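CrmK (Actinoalloteichus sp. WH1-2216-6, PDB 5I1V) probably acts as an FAD-dependent oxidase, with covalently bound flavin, that recycles shunt products in caerulomycin biosynthesis. Local coordinates at residues L267-A275 and A359-D367. Numbering follows the deposited sequence. Where two conformers were deposited one is given.
Sequences LLECFHRSA and AYRHLSRAD
H272 holds CG opposite its backbone N (chi1 -179°), which carries the imidazole across to the C-terminal end of helix 353-364 and to R365 just beyond. L363 turns CG opposite its own carbonyl carbon (chi1 -63°), and its branches reach back to the end of strand 265-271. H272 NE2 donates to R365 O at 2.8 Å. That oxygen lies in the ring plane, but the bond is bent, with 145° at the hydrogen. At the other ring nitrogen, H272 ND1 and S274 OG share a hydrogen bond of 2.9 Å. The ring is thus gripped at both nitrogens. With an alanine in place of H272, R365 O would probably lose this donor and S274 OG one of its partners, C370 N being another. Beside the H272 ring, R273 N donates to L363 O at 2.8 Å. The same carbonyl oxygen lies 3.0 Å from H272 CD2. L363 CD2 packs 3.3 Å from C270 O, while L363 CD1 meets C270 CB at 4.1 Å. Y240 of helix 237-253 and W420 of helix 414-428 also touch L363. The contact ties a central strand of the large antiparallel sheet to a helix end outside it, as in the substrate domain of berberine bridge enzyme-like oxidases, where helices pack against such a sheet.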
# COMPACT_ATOMS: atom_id res chain seq x y z
N LEU A 267 0.83 -9.04 -19.30
CA LEU A 267 2.19 -8.61 -19.04
C LEU A 267 3.07 -9.84 -18.80
O LEU A 267 2.78 -10.65 -17.94
CB LEU A 267 2.21 -7.71 -17.82
CG LEU A 267 3.54 -7.01 -17.51
CD1 LEU A 267 3.36 -5.60 -16.94
CD2 LEU A 267 4.31 -7.82 -16.51
N LEU A 268 4.17 -9.92 -19.55
CA LEU A 268 5.12 -11.01 -19.43
C LEU A 268 6.38 -10.48 -18.73
O LEU A 268 6.98 -9.55 -19.19
CB LEU A 268 5.48 -11.49 -20.81
CG LEU A 268 6.52 -12.60 -20.88
CD1 LEU A 268 6.03 -13.85 -20.15
CD2 LEU A 268 6.80 -12.84 -22.35
N GLU A 269 6.76 -11.05 -17.59
CA GLU A 269 7.93 -10.57 -16.88
C GLU A 269 9.01 -11.62 -17.05
O GLU A 269 8.89 -12.73 -16.54
CB GLU A 269 7.68 -10.44 -15.39
CG GLU A 269 6.60 -9.46 -15.02
CD GLU A 269 6.53 -9.18 -13.52
OE1 GLU A 269 5.54 -9.61 -12.89
OE2 GLU A 269 7.49 -8.56 -12.97
N CYS A 270 10.07 -11.23 -17.73
CA CYS A 270 11.20 -12.11 -17.94
C CYS A 270 12.33 -11.78 -16.97
O CYS A 270 13.24 -11.05 -17.32
CB CYS A 270 11.69 -11.95 -19.37
SG CYS A 270 10.38 -12.24 -20.57
N PHE A 271 12.23 -12.31 -15.77
CA PHE A 271 13.22 -12.20 -14.75
C PHE A 271 14.53 -12.88 -15.11
O PHE A 271 14.55 -13.87 -15.88
CB PHE A 271 12.72 -12.85 -13.48
CG PHE A 271 11.53 -12.18 -12.84
CD1 PHE A 271 11.68 -10.99 -12.13
CD2 PHE A 271 10.29 -12.78 -12.86
CE1 PHE A 271 10.59 -10.40 -11.51
CE2 PHE A 271 9.21 -12.22 -12.23
CZ PHE A 271 9.35 -11.03 -11.54
N HIS A 272 15.60 -12.36 -14.54
CA HIS A 272 16.86 -13.05 -14.52
C HIS A 272 16.68 -14.40 -13.83
O HIS A 272 15.84 -14.57 -12.93
CB HIS A 272 17.93 -12.23 -13.79
CG HIS A 272 19.27 -12.89 -13.77
ND1 HIS A 272 19.72 -13.63 -12.69
CD2 HIS A 272 20.24 -12.95 -14.70
CE1 HIS A 272 20.91 -14.13 -12.97
NE2 HIS A 272 21.25 -13.73 -14.19
N ARG A 273 17.50 -15.36 -14.27
CA ARG A 273 17.45 -16.74 -13.79
C ARG A 273 17.38 -16.86 -12.28
O ARG A 273 16.67 -17.72 -11.75
CB ARG A 273 18.67 -17.52 -14.34
CG ARG A 273 18.84 -18.92 -13.76
CD ARG A 273 19.79 -19.80 -14.58
NE ARG A 273 19.13 -20.96 -15.18
CZ ARG A 273 19.13 -21.22 -16.48
NH1 ARG A 273 19.80 -20.42 -17.28
NH2 ARG A 273 18.49 -22.27 -16.98
N SER A 274 18.15 -16.03 -11.58
CA SER A 274 18.20 -16.10 -10.11
C SER A 274 16.86 -15.90 -9.46
O SER A 274 16.73 -16.24 -8.30
CB SER A 274 19.17 -15.08 -9.54
OG SER A 274 18.79 -13.76 -9.90
N ALA A 275 15.86 -15.34 -10.17
CA ALA A 275 14.50 -15.31 -9.65
C ALA A 275 13.82 -16.67 -9.66
O ALA A 275 12.87 -16.87 -8.91
CB ALA A 275 13.63 -14.31 -10.42
N ALA A 359 19.05 -11.44 -25.19
CA ALA A 359 18.37 -11.24 -23.91
C ALA A 359 18.57 -12.46 -23.08
O ALA A 359 18.94 -12.37 -21.93
CB ALA A 359 16.89 -11.01 -24.10
N TYR A 360 18.35 -13.63 -23.69
CA TYR A 360 18.57 -14.90 -22.94
C TYR A 360 19.95 -14.94 -22.30
O TYR A 360 20.10 -15.32 -21.13
CB TYR A 360 18.35 -16.11 -23.82
CG TYR A 360 18.32 -17.40 -23.02
CD1 TYR A 360 17.19 -17.77 -22.30
CD2 TYR A 360 19.43 -18.25 -22.99
CE1 TYR A 360 17.16 -18.97 -21.57
CE2 TYR A 360 19.42 -19.43 -22.25
CZ TYR A 360 18.30 -19.79 -21.56
OH TYR A 360 18.32 -20.98 -20.83
N ARG A 361 20.95 -14.49 -23.03
CA ARG A 361 22.33 -14.54 -22.56
C ARG A 361 22.55 -13.77 -21.26
O ARG A 361 23.20 -14.26 -20.34
CB ARG A 361 23.27 -13.98 -23.64
CG ARG A 361 24.75 -14.27 -23.38
CD ARG A 361 25.46 -13.15 -22.62
NE ARG A 361 26.13 -12.24 -23.54
CZ ARG A 361 27.28 -11.62 -23.30
NH1 ARG A 361 27.93 -11.79 -22.15
NH2 ARG A 361 27.80 -10.82 -24.23
N HIS A 362 22.02 -12.55 -21.20
CA HIS A 362 22.08 -11.74 -19.99
C HIS A 362 21.10 -12.23 -18.91
O HIS A 362 21.41 -12.18 -17.72
CB HIS A 362 21.81 -10.28 -20.34
CG HIS A 362 22.87 -9.68 -21.21
ND1 HIS A 362 24.09 -9.27 -20.71
CD2 HIS A 362 22.92 -9.47 -22.55
CE1 HIS A 362 24.84 -8.81 -21.71
NE2 HIS A 362 24.15 -8.92 -22.83
N LEU A 363 19.92 -12.70 -19.31
CA LEU A 363 18.95 -13.27 -18.33
C LEU A 363 19.36 -14.62 -17.71
O LEU A 363 18.94 -14.91 -16.60
CB LEU A 363 17.56 -13.40 -18.95
CG LEU A 363 16.89 -12.07 -19.36
CD1 LEU A 363 15.71 -12.37 -20.27
CD2 LEU A 363 16.45 -11.28 -18.13
N SER A 364 20.14 -15.45 -18.42
CA SER A 364 20.67 -16.67 -17.74
C SER A 364 22.09 -16.56 -17.17
O SER A 364 22.52 -17.46 -16.44
CB SER A 364 20.62 -17.89 -18.67
OG SER A 364 21.31 -17.61 -19.84
N ARG A 365 22.82 -15.49 -17.50
CA ARG A 365 24.20 -15.27 -17.03
C ARG A 365 24.30 -15.72 -15.56
O ARG A 365 23.66 -15.13 -14.68
CB ARG A 365 24.57 -13.77 -17.16
CG ARG A 365 25.94 -13.49 -17.76
CD ARG A 365 26.11 -12.03 -18.19
NE ARG A 365 26.26 -11.10 -17.06
CZ ARG A 365 26.35 -9.77 -17.17
NH1 ARG A 365 26.31 -9.17 -18.36
NH2 ARG A 365 26.49 -9.01 -16.07
N ALA A 366 25.07 -16.76 -15.28
CA ALA A 366 25.20 -17.23 -13.88
C ALA A 366 26.18 -16.43 -13.03
O ALA A 366 26.19 -16.55 -11.82
CB ALA A 366 25.55 -18.72 -13.86
N ASP A 367 27.01 -15.59 -13.64
CA ASP A 367 27.91 -14.74 -12.86
C ASP A 367 27.19 -13.49 -12.27
O ASP A 367 27.83 -12.58 -11.73
CB ASP A 367 29.13 -14.31 -13.72
CG ASP A 367 28.74 -13.40 -14.91
OD1 ASP A 367 27.56 -13.01 -15.03
OD2 ASP A 367 29.62 -13.06 -15.74